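Side-chain contacts in ADP-ribosylating toxin CARDS (Mycoplasma pneumoniae, PDB 4TLV), which transfers ADP-ribose from NAD+ to multiple target proteins as the main virulence factor of the bacterium and causes vacuolization of mammalian cells: residues A[60-65]-A[229-234]; A[481-486]-A[491-496]; A[533-538]-A[542-547]. All coordinates share one frame; numbering follows the deposited sequence.

Contact 1 (A[60-65]-A[229-234]); sequences IRFFGS and SFACPD
F62, in a short 3-10 segment of 60-65, meets the end of the helix 228-231, and the two backbones come nearest at F62 and A231, whose CA atoms lie 5.8 Å apart. The helix gives way at C232, the first residue to leave helical backbone angles. No hydrogen bond crosses; one aromatic side chain carries the whole contact. The carbonyl oxygen of F230 stands 3.2 Å above the plane of the F62 ring, over its centre, and comes within 3.3 Å of F62 CZ. A231 flanks the same ring obliquely, its CA 3.6 Å from F62 CD2. From the opposite direction to the F62 side chain comes P233, whose CG reaches F62 CZ at 4.1 Å. The CG of F62 is held between backbone N and carbonyl carbon (chi1 77°), which carries the ring out to the helix end, while CB of F63 covers its other face. Behind the ring, the carbonyl oxygen of F62 accepts from both the backbone N and OG of S65, fixing the turn from which F62 projects. V13 of strand 9-14 also touches F62, and the neighbouring C232 is tied to C249 by a disulfide. Packing of this kind joins the mono-ADP-ribosyltransferase domain to the following region, inferred to form the NAD+-binding pocket, within a pertussis toxin S1-like fold.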
loop_
_atom_site.group_PDB
_atom_site.type_symbol
_atom_site.label_atom_id
_atom_site.label_comp_id
_atom_site.label_asym_id
_atom_site.label_seq_id
_atom_site.Cartn_x
_atom_site.Cartn_y
_atom_site.Cartn_z
ATOM N N ILE A 60 -8.952 -0.986 9.688
ATOM C CA ILE A 60 -9.870 -0.077 10.383
ATOM C C ILE A 60 -10.179 1.201 9.598
ATOM O O ILE A 60 -11.067 1.977 9.980
ATOM C CB ILE A 60 -9.388 0.264 11.827
ATOM C CG1 ILE A 60 -10.526 0.911 12.629
ATOM C CG2 ILE A 60 -8.214 1.214 11.789
ATOM C CD1 ILE A 60 -10.260 0.955 14.144
ATOM N N ARG A 61 -9.489 1.410 8.480
ATOM C CA ARG A 61 -9.697 2.645 7.702
ATOM C C ARG A 61 -11.168 2.933 7.364
ATOM O O ARG A 61 -11.636 4.079 7.522
ATOM C CB ARG A 61 -8.830 2.656 6.435
ATOM C CG ARG A 61 -9.016 3.895 5.514
ATOM C CD ARG A 61 -8.864 5.227 6.255
ATOM N NE ARG A 61 -9.168 6.334 5.349
ATOM C CZ ARG A 61 -10.404 6.748 5.063
ATOM N NH1 ARG A 61 -11.446 6.159 5.636
ATOM N NH2 ARG A 61 -10.597 7.756 4.202
ATOM N N PHE A 62 -11.911 1.926 6.900
ATOM C CA PHE A 62 -13.302 2.171 6.476
ATOM C C PHE A 62 -14.100 2.709 7.655
ATOM O O PHE A 62 -15.045 3.476 7.487
ATOM C CB PHE A 62 -13.986 0.892 5.947
ATOM C CG PHE A 62 -14.431 -0.054 7.040
ATOM C CD1 PHE A 62 -13.537 -0.963 7.599
ATOM C CD2 PHE A 62 -15.730 -0.015 7.531
ATOM C CE1 PHE A 62 -13.924 -1.825 8.626
ATOM C CE2 PHE A 62 -16.131 -0.883 8.569
ATOM C CZ PHE A 62 -15.223 -1.790 9.108
ATOM N N PHE A 63 -13.703 2.288 8.847
ATOM C CA PHE A 63 -14.445 2.584 10.063
ATOM C C PHE A 63 -14.313 4.065 10.464
ATOM O O PHE A 63 -15.092 4.568 11.281
ATOM C CB PHE A 63 -13.967 1.635 11.181
ATOM C CG PHE A 63 -14.897 1.558 12.357
ATOM C CD1 PHE A 63 -16.164 1.022 12.220
ATOM C CD2 PHE A 63 -14.488 1.993 13.606
ATOM C CE1 PHE A 63 -17.017 0.933 13.310
ATOM C CE2 PHE A 63 -15.335 1.911 14.695
ATOM C CZ PHE A 63 -16.603 1.379 14.543
ATOM N N GLY A 64 -13.341 4.764 9.879
ATOM C CA GLY A 64 -13.203 6.199 10.069
ATOM C C GLY A 64 -13.953 7.077 9.068
ATOM O O GLY A 64 -13.629 8.262 8.929
ATOM N N SER A 65 -14.929 6.513 8.346
ATOM C CA SER A 65 -15.732 7.302 7.403
ATOM C C SER A 65 -16.378 8.490 8.109
ATOM O O SER A 65 -16.832 8.360 9.246
ATOM C CB SER A 65 -16.860 6.458 6.814
ATOM O OG SER A 65 -16.353 5.446 5.969
ATOM N N SER A 229 -16.900 -5.823 1.257
ATOM C CA SER A 229 -16.536 -6.889 2.147
ATOM C C SER A 229 -15.829 -6.201 3.443
ATOM O O SER A 229 -15.910 -6.737 4.541
ATOM C CB SER A 229 -15.617 -7.946 1.531
ATOM O OG SER A 229 -14.426 -7.343 1.044
ATOM N N PHE A 230 -15.170 -5.060 3.244
ATOM C CA PHE A 230 -14.604 -4.294 4.354
ATOM C C PHE A 230 -15.669 -3.410 5.033
ATOM O O PHE A 230 -15.813 -3.420 6.264
ATOM C CB PHE A 230 -13.428 -3.418 3.876
ATOM C CG PHE A 230 -12.115 -4.162 3.767
ATOM C CD1 PHE A 230 -11.909 -5.104 2.766
ATOM C CD2 PHE A 230 -11.086 -3.917 4.660
ATOM C CE1 PHE A 230 -10.708 -5.813 2.673
ATOM C CE2 PHE A 230 -9.870 -4.618 4.568
ATOM C CZ PHE A 230 -9.688 -5.572 3.579
ATOM N N ALA A 231 -16.401 -2.641 4.232
ATOM C CA ALA A 231 -17.320 -1.619 4.771
ATOM C C ALA A 231 -18.635 -2.171 5.341
ATOM O O ALA A 231 -19.312 -1.484 6.121
ATOM C CB ALA A 231 -17.614 -0.574 3.726
ATOM N N CYS A 232 -19.011 -3.383 4.930
ATOM C CA CYS A 232 -20.251 -4.007 5.405
ATOM C C CYS A 232 -19.930 -5.377 5.997
ATOM O O CYS A 232 -20.367 -6.392 5.465
ATOM C CB CYS A 232 -21.242 -4.190 4.255
ATOM S SG CYS A 232 -21.323 -2.860 3.044
ATOM N N PRO A 233 -19.166 -5.405 7.103
ATOM C CA PRO A 233 -18.602 -6.662 7.615
ATOM C C PRO A 233 -19.671 -7.628 8.106
ATOM O O PRO A 233 -19.384 -8.808 8.236
ATOM C CB PRO A 233 -17.738 -6.233 8.805
ATOM C CG PRO A 233 -18.071 -4.795 9.074
ATOM C CD PRO A 233 -18.786 -4.223 7.897
ATOM N N ASP A 234 -20.879 -7.133 8.351
ATOM C CA ASP A 234 -21.944 -7.982 8.870
ATOM C C ASP A 234 -23.208 -7.951 8.012
ATOM O O ASP A 234 -24.324 -8.118 8.503
ATOM C CB ASP A 234 -22.219 -7.602 10.315
ATOM C CG ASP A 234 -20.976 -7.720 11.156
ATOM O OD1 ASP A 234 -20.562 -8.863 11.393
ATOM O OD2 ASP A 234 -20.382 -6.687 11.511
#

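Contact 2 (A[481-486]-A[491-496]); sequences KIFFVQ and VFFLHN
F483 and F493 form a non-hydrogen-bonded pair in a beta hairpin of the C-terminal beta-trefoil domain, their side chains side by side on one face. Strands 481-485 and 491-495 run antiparallel; the N-to-C directions of these short segments differ by 142°. Backbone hydrogen bonds set the register. F484 and F492 form a hydrogen-bonded pair, joined by F484 N to F492 O at 2.7 Å and by F492 N to F484 O; L494 N adds a third bond, to I482 O. Beyond it a water accepts from I482 N and lies within hydrogen-bonding distance of L494 O, to which it can donate; L494 O also takes a bond from W526 NE1.

Aromatic contacts lie on the face that bears F483, F493, V485 and V491. The CB of F483 lies over one face of the F493 ring, a CH-pi contact 3.8 Å from the centroid, while the two rings meet obliquely with planes at 46°. K481 crosses F493, its CE 3.7 Å from F493 CE2, before NZ passes on to E518 O and M516 O. The CG of F483 sits between backbone N and carbonyl carbon (chi1 64°), which places the CD2 side of the ring near V491; F441 meets that ring edge-to-face. On the F484 face, Q486 OE1 lies at the edge of the F492 ring.

Apolar pairs form as well. I482 and L494 lie side by side, their CB atoms 4.0 Å apart. On the face of F483, the closest side-chain approach to V491 is from F483 CD2 to V491 CG1, at 3.6 Å.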
loop_
_atom_site.group_PDB
_atom_site.type_symbol
_atom_site.label_atom_id
_atom_site.label_comp_id
_atom_site.label_asym_id
_atom_site.label_seq_id
_atom_site.Cartn_x
_atom_site.Cartn_y
_atom_site.Cartn_z
ATOM N N LYS A 481 4.501 0.892 -16.113
ATOM C CA LYS A 481 5.840 1.284 -16.552
ATOM C C LYS A 481 6.875 1.028 -15.448
ATOM O O LYS A 481 6.538 0.955 -14.252
ATOM C CB LYS A 481 5.862 2.752 -17.018
ATOM C CG LYS A 481 4.926 3.049 -18.194
ATOM C CD LYS A 481 5.266 4.377 -18.866
ATOM C CE LYS A 481 4.963 5.545 -17.940
ATOM N NZ LYS A 481 3.493 5.631 -17.721
ATOM N N ILE A 482 8.125 0.834 -15.851
ATOM C CA ILE A 482 9.219 0.666 -14.907
ATOM C C ILE A 482 10.141 1.866 -15.050
ATOM O O ILE A 482 10.502 2.234 -16.169
ATOM C CB ILE A 482 9.999 -0.632 -15.182
ATOM C CG1 ILE A 482 9.147 -1.830 -14.740
ATOM C CG2 ILE A 482 11.331 -0.657 -14.431
ATOM C CD1 ILE A 482 9.676 -3.181 -15.210
ATOM N N PHE A 483 10.523 2.475 -13.928
ATOM C CA PHE A 483 11.363 3.672 -13.998
ATOM C C PHE A 483 12.493 3.708 -12.971
ATOM O O PHE A 483 12.429 3.069 -11.915
ATOM C CB PHE A 483 10.517 4.966 -14.001
ATOM C CG PHE A 483 9.708 5.206 -12.734
ATOM C CD1 PHE A 483 8.402 4.749 -12.621
ATOM C CD2 PHE A 483 10.245 5.934 -11.675
ATOM C CE1 PHE A 483 7.645 5.001 -11.454
ATOM C CE2 PHE A 483 9.501 6.196 -10.528
ATOM C CZ PHE A 483 8.194 5.729 -10.422
ATOM N N PHE A 484 13.533 4.458 -13.317
ATOM C CA PHE A 484 14.763 4.576 -12.550
ATOM C C PHE A 484 14.861 6.056 -12.186
ATOM O O PHE A 484 14.868 6.911 -13.068
ATOM C CB PHE A 484 15.930 4.176 -13.472
ATOM C CG PHE A 484 17.286 4.153 -12.824
ATOM C CD1 PHE A 484 17.859 5.308 -12.308
ATOM C CD2 PHE A 484 18.042 2.978 -12.828
ATOM C CE1 PHE A 484 19.140 5.281 -11.740
ATOM C CE2 PHE A 484 19.322 2.943 -12.273
ATOM C CZ PHE A 484 19.871 4.098 -11.723
ATOM N N VAL A 485 14.914 6.366 -10.896
ATOM C CA VAL A 485 14.993 7.757 -10.468
ATOM C C VAL A 485 16.450 8.119 -10.225
ATOM O O VAL A 485 17.052 7.680 -9.256
ATOM C CB VAL A 485 14.175 8.028 -9.184
ATOM C CG1 VAL A 485 14.317 9.489 -8.744
ATOM C CG2 VAL A 485 12.695 7.671 -9.401
ATOM N N GLN A 486 17.015 8.898 -11.140
ATOM C CA GLN A 486 18.377 9.386 -10.990
ATOM C C GLN A 486 18.385 10.449 -9.899
ATOM O O GLN A 486 19.243 10.464 -9.023
ATOM C CB GLN A 486 18.862 9.995 -12.305
ATOM C CG GLN A 486 20.245 10.602 -12.234
ATOM C CD GLN A 486 20.707 11.121 -13.590
ATOM O OE1 GLN A 486 20.261 12.171 -14.057
ATOM N NE2 GLN A 486 21.595 10.376 -14.232
ATOM N N VAL A 491 14.106 11.293 -14.419
ATOM C CA VAL A 491 13.515 9.960 -14.293
ATOM C C VAL A 491 13.532 9.261 -15.654
ATOM O O VAL A 491 13.149 9.856 -16.665
ATOM C CB VAL A 491 12.069 10.059 -13.752
ATOM C CG1 VAL A 491 11.393 8.677 -13.713
ATOM C CG2 VAL A 491 12.063 10.690 -12.349
ATOM N N PHE A 492 13.982 8.001 -15.676
ATOM C CA PHE A 492 14.129 7.247 -16.925
ATOM C C PHE A 492 13.318 5.961 -16.907
ATOM O O PHE A 492 13.330 5.242 -15.905
ATOM C CB PHE A 492 15.605 6.903 -17.159
ATOM C CG PHE A 492 16.493 8.113 -17.251
ATOM C CD1 PHE A 492 16.932 8.753 -16.100
ATOM C CD2 PHE A 492 16.871 8.617 -18.481
ATOM C CE1 PHE A 492 17.752 9.861 -16.180
ATOM C CE2 PHE A 492 17.680 9.739 -18.567
ATOM C CZ PHE A 492 18.113 10.363 -17.417
ATOM N N PHE A 493 12.667 5.660 -18.031
ATOM C CA PHE A 493 11.729 4.536 -18.149
ATOM C C PHE A 493 12.256 3.403 -19.036
ATOM O O PHE A 493 12.879 3.646 -20.082
ATOM C CB PHE A 493 10.406 5.041 -18.715
ATOM C CG PHE A 493 9.697 6.014 -17.807
ATOM C CD1 PHE A 493 10.073 7.353 -17.764
ATOM C CD2 PHE A 493 8.677 5.580 -16.977
ATOM C CE1 PHE A 493 9.418 8.248 -16.914
ATOM C CE2 PHE A 493 8.023 6.460 -16.122
ATOM C CZ PHE A 493 8.390 7.799 -16.094
ATOM N N LEU A 494 11.982 2.175 -18.623
ATOM C CA LEU A 494 12.485 0.986 -19.307
ATOM C C LEU A 494 11.705 0.798 -20.591
ATOM O O LEU A 494 10.473 0.721 -20.576
ATOM C CB LEU A 494 12.347 -0.247 -18.397
ATOM C CG LEU A 494 12.869 -1.577 -18.967
ATOM C CD1 LEU A 494 14.366 -1.466 -19.252
ATOM C CD2 LEU A 494 12.592 -2.714 -18.019
ATOM N N HIS A 495 12.417 0.757 -21.716
ATOM C CA HIS A 495 11.776 0.729 -23.024
ATOM C C HIS A 495 12.198 -0.481 -23.870
ATOM O O HIS A 495 13.392 -0.735 -24.060
ATOM C CB HIS A 495 12.084 2.029 -23.790
ATOM C CG HIS A 495 11.422 2.116 -25.129
ATOM N ND1 HIS A 495 12.134 2.231 -26.303
ATOM C CD2 HIS A 495 10.115 2.100 -25.485
ATOM C CE1 HIS A 495 11.297 2.289 -27.324
ATOM N NE2 HIS A 495 10.065 2.211 -26.856
ATOM N N ASN A 496 11.214 -1.206 -24.395
ATOM C CA ASN A 496 11.487 -2.347 -25.263
ATOM C C ASN A 496 11.704 -1.849 -26.688
ATOM O O ASN A 496 11.010 -0.949 -27.115
ATOM C CB ASN A 496 10.307 -3.317 -25.243
ATOM C CG ASN A 496 10.376 -4.349 -26.365
ATOM O OD1 ASN A 496 11.277 -5.294 -26.225
ATOM N ND2 ASN A 496 9.625 -4.288 -27.344
HETATM O O HOH W 1 8.548 1.602 -18.652
#

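Contact 3 (A[533-538]-A[542-547]); sequences LTIPSV and NFRHIR
N542 opens the strand side of this contact by presenting OD1 to I535 CG2, 3.7 Å away, across the short return of the chain from the irregular segment 533-538. Its ND2 is held by V584 O. At F543 the backbone joins the loop through a water, which accepts from F543 N and donates to T534 O, so the two chains are bridged here without a direct hydrogen bond. The F543 ring meets S537 obliquely, its CE2 3.8 Å from S537 CB, while S537 OG turns to E539 and L541 N; K581 makes a cation-pi contact with the same ring.

R544 starts away from the loop, but its chain bends at chi2 (-70°) and brings the guanidinium back. NH1 then donates to N542 OD1 and to F543 O, both at 2.8 Å. The F543 oxygen lies in the guanidinium plane, although the donor stands well above the carbonyl plane; the N542 oxygen is tilted from the guanidinium plane. These two bonds, with the salt bridge from NH2 to D589, limit rotation of the group, and I535 lays CD1 over one of its faces with CG2 3.6 Å from R544 NH1. Aliphatic carbon of I535 thus covers one face of the guanidinium on the NH1 side.

H545 closes the series. L533 sets CD1 over the centre of the imidazole, 4.0 Å from the centroid and 11° off the normal, and its CD2 reaches H545 NE2 at 3.7 Å. H545 ND1 is hydrogen-bonded to D531 OD2, which restrains the rotation of the ring. The whole is a connecting loop folded back on the strand it precedes, between strands 526-529 and 543-548 of the D3 beta-trefoil.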
loop_
_atom_site.group_PDB
_atom_site.type_symbol
_atom_site.label_atom_id
_atom_site.label_comp_id
_atom_site.label_asym_id
_atom_site.label_seq_id
_atom_site.Cartn_x
_atom_site.Cartn_y
_atom_site.Cartn_z
ATOM N N LEU A 533 9.490 -20.803 -11.592
ATOM C CA LEU A 533 10.564 -20.432 -10.680
ATOM C C LEU A 533 10.338 -20.984 -9.292
ATOM O O LEU A 533 9.198 -21.064 -8.828
ATOM C CB LEU A 533 10.687 -18.908 -10.585
ATOM C CG LEU A 533 11.139 -18.259 -11.893
ATOM C CD1 LEU A 533 11.019 -16.728 -11.838
ATOM C CD2 LEU A 533 12.560 -18.692 -12.196
ATOM N N THR A 534 11.433 -21.334 -8.622
ATOM C CA THR A 534 11.384 -21.663 -7.208
ATOM C C THR A 534 11.388 -20.352 -6.420
ATOM O O THR A 534 12.321 -19.560 -6.526
ATOM C CB THR A 534 12.569 -22.568 -6.814
ATOM O OG1 THR A 534 12.540 -23.744 -7.633
ATOM C CG2 THR A 534 12.490 -22.981 -5.336
ATOM N N ILE A 535 10.317 -20.117 -5.662
ATOM C CA ILE A 535 10.107 -18.855 -4.960
ATOM C C ILE A 535 9.688 -19.156 -3.524
ATOM O O ILE A 535 8.642 -19.761 -3.307
ATOM C CB ILE A 535 8.994 -18.003 -5.644
ATOM C CG1 ILE A 535 9.322 -17.760 -7.124
ATOM C CG2 ILE A 535 8.781 -16.674 -4.892
ATOM C CD1 ILE A 535 8.138 -17.225 -7.965
ATOM N N PRO A 536 10.513 -18.758 -2.543
ATOM C CA PRO A 536 11.820 -18.124 -2.735
ATOM C C PRO A 536 12.829 -19.142 -3.238
ATOM O O PRO A 536 12.559 -20.345 -3.202
ATOM C CB PRO A 536 12.203 -17.692 -1.325
ATOM C CG PRO A 536 11.512 -18.680 -0.447
ATOM C CD PRO A 536 10.179 -18.888 -1.114
ATOM N N SER A 537 13.977 -18.665 -3.693
ATOM C CA SER A 537 15.024 -19.557 -4.160
ATOM C C SER A 537 15.624 -20.326 -2.985
ATOM O O SER A 537 15.382 -19.998 -1.824
ATOM C CB SER A 537 16.122 -18.760 -4.841
ATOM O OG SER A 537 16.949 -18.152 -3.871
ATOM N N VAL A 538 16.448 -21.323 -3.291
ATOM C CA VAL A 538 17.091 -22.111 -2.255
ATOM C C VAL A 538 17.877 -21.244 -1.269
ATOM O O VAL A 538 17.904 -21.539 -0.073
ATOM C CB VAL A 538 18.021 -23.189 -2.863
ATOM C CG1 VAL A 538 19.301 -22.542 -3.402
ATOM C CG2 VAL A 538 18.357 -24.227 -1.833
ATOM N N ASN A 542 14.308 -13.637 -4.053
ATOM C CA ASN A 542 13.019 -13.425 -4.717
ATOM C C ASN A 542 13.229 -13.103 -6.202
ATOM O O ASN A 542 13.659 -11.995 -6.548
ATOM C CB ASN A 542 12.270 -12.280 -4.019
ATOM C CG ASN A 542 10.794 -12.246 -4.359
ATOM O OD1 ASN A 542 10.139 -13.287 -4.452
ATOM N ND2 ASN A 542 10.259 -11.038 -4.546
ATOM N N PHE A 543 12.951 -14.079 -7.072
ATOM C CA PHE A 543 13.120 -13.906 -8.519
ATOM C C PHE A 543 11.777 -13.882 -9.243
ATOM O O PHE A 543 10.804 -14.516 -8.805
ATOM C CB PHE A 543 13.916 -15.085 -9.110
ATOM C CG PHE A 543 15.347 -15.143 -8.681
ATOM C CD1 PHE A 543 16.242 -14.137 -9.029
ATOM C CD2 PHE A 543 15.821 -16.246 -7.988
ATOM C CE1 PHE A 543 17.582 -14.218 -8.651
ATOM C CE2 PHE A 543 17.151 -16.331 -7.609
ATOM C CZ PHE A 543 18.029 -15.318 -7.940
ATOM N N ARG A 544 11.735 -13.164 -10.365
ATOM C CA ARG A 544 10.626 -13.223 -11.309
ATOM C C ARG A 544 11.168 -13.132 -12.732
ATOM O O ARG A 544 12.257 -12.604 -12.956
ATOM C CB ARG A 544 9.672 -12.038 -11.109
ATOM C CG ARG A 544 8.990 -11.966 -9.737
ATOM C CD ARG A 544 7.952 -13.096 -9.571
ATOM N NE ARG A 544 7.185 -12.891 -8.330
ATOM C CZ ARG A 544 7.631 -13.186 -7.112
ATOM N NH1 ARG A 544 8.837 -13.730 -6.935
ATOM N NH2 ARG A 544 6.859 -12.952 -6.055
ATOM N N HIS A 545 10.392 -13.623 -13.689
ATOM C CA HIS A 545 10.587 -13.260 -15.085
ATOM C C HIS A 545 9.842 -11.947 -15.350
ATOM O O HIS A 545 8.834 -11.657 -14.706
ATOM C CB HIS A 545 10.074 -14.367 -16.013
ATOM C CG HIS A 545 10.868 -15.634 -15.921
ATOM N ND1 HIS A 545 10.329 -16.876 -16.180
ATOM C CD2 HIS A 545 12.156 -15.850 -15.561
ATOM C CE1 HIS A 545 11.257 -17.803 -16.003
ATOM N NE2 HIS A 545 12.375 -17.207 -15.628
ATOM N N ILE A 546 10.349 -11.153 -16.286
ATOM C CA ILE A 546 9.714 -9.884 -16.642
ATOM C C ILE A 546 9.493 -9.841 -18.149
ATOM O O ILE A 546 10.411 -10.105 -18.916
ATOM C CB ILE A 546 10.559 -8.669 -16.165
ATOM C CG1 ILE A 546 10.716 -8.709 -14.639
ATOM C CG2 ILE A 546 9.916 -7.352 -16.618
ATOM C CD1 ILE A 546 11.614 -7.626 -14.066
ATOM N N ARG A 547 8.268 -9.543 -18.565
ATOM C CA ARG A 547 7.918 -9.506 -19.982
ATOM C C ARG A 547 7.226 -8.198 -20.344
ATOM O O ARG A 547 6.574 -7.574 -19.508
ATOM C CB ARG A 547 6.999 -10.672 -20.339
ATOM C CG ARG A 547 7.687 -12.034 -20.269
ATOM C CD ARG A 547 6.772 -13.169 -20.718
ATOM N NE ARG A 547 7.509 -14.435 -20.757
ATOM C CZ ARG A 547 7.695 -15.228 -19.709
ATOM N NH1 ARG A 547 7.196 -14.898 -18.520
ATOM N NH2 ARG A 547 8.379 -16.355 -19.847
HETATM O O HOH W 2 12.654 -16.717 -6.223
#

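From the N terminus, contact 1 comes first and spans the longest loop: 163 residues separate its segments, and its closure brings the loop after helix 56-60 of the mono-ADP-ribosyltransferase domain against the region that follows, inferred to form the NAD+-binding pocket. The other two contacts are local, contact 2 closing a hairpin over four intervening residues and contact 3 a loop over three. All three are in series, neither nested nor crossed. Contacts 2 and 3 both reach the antiparallel sheet of D3, contact 3 through strand 543-548, with centres about 22 Å apart and nearest atoms about 4 Å apart without touching. Contact 1 lies on the opposite side of the chain's centre.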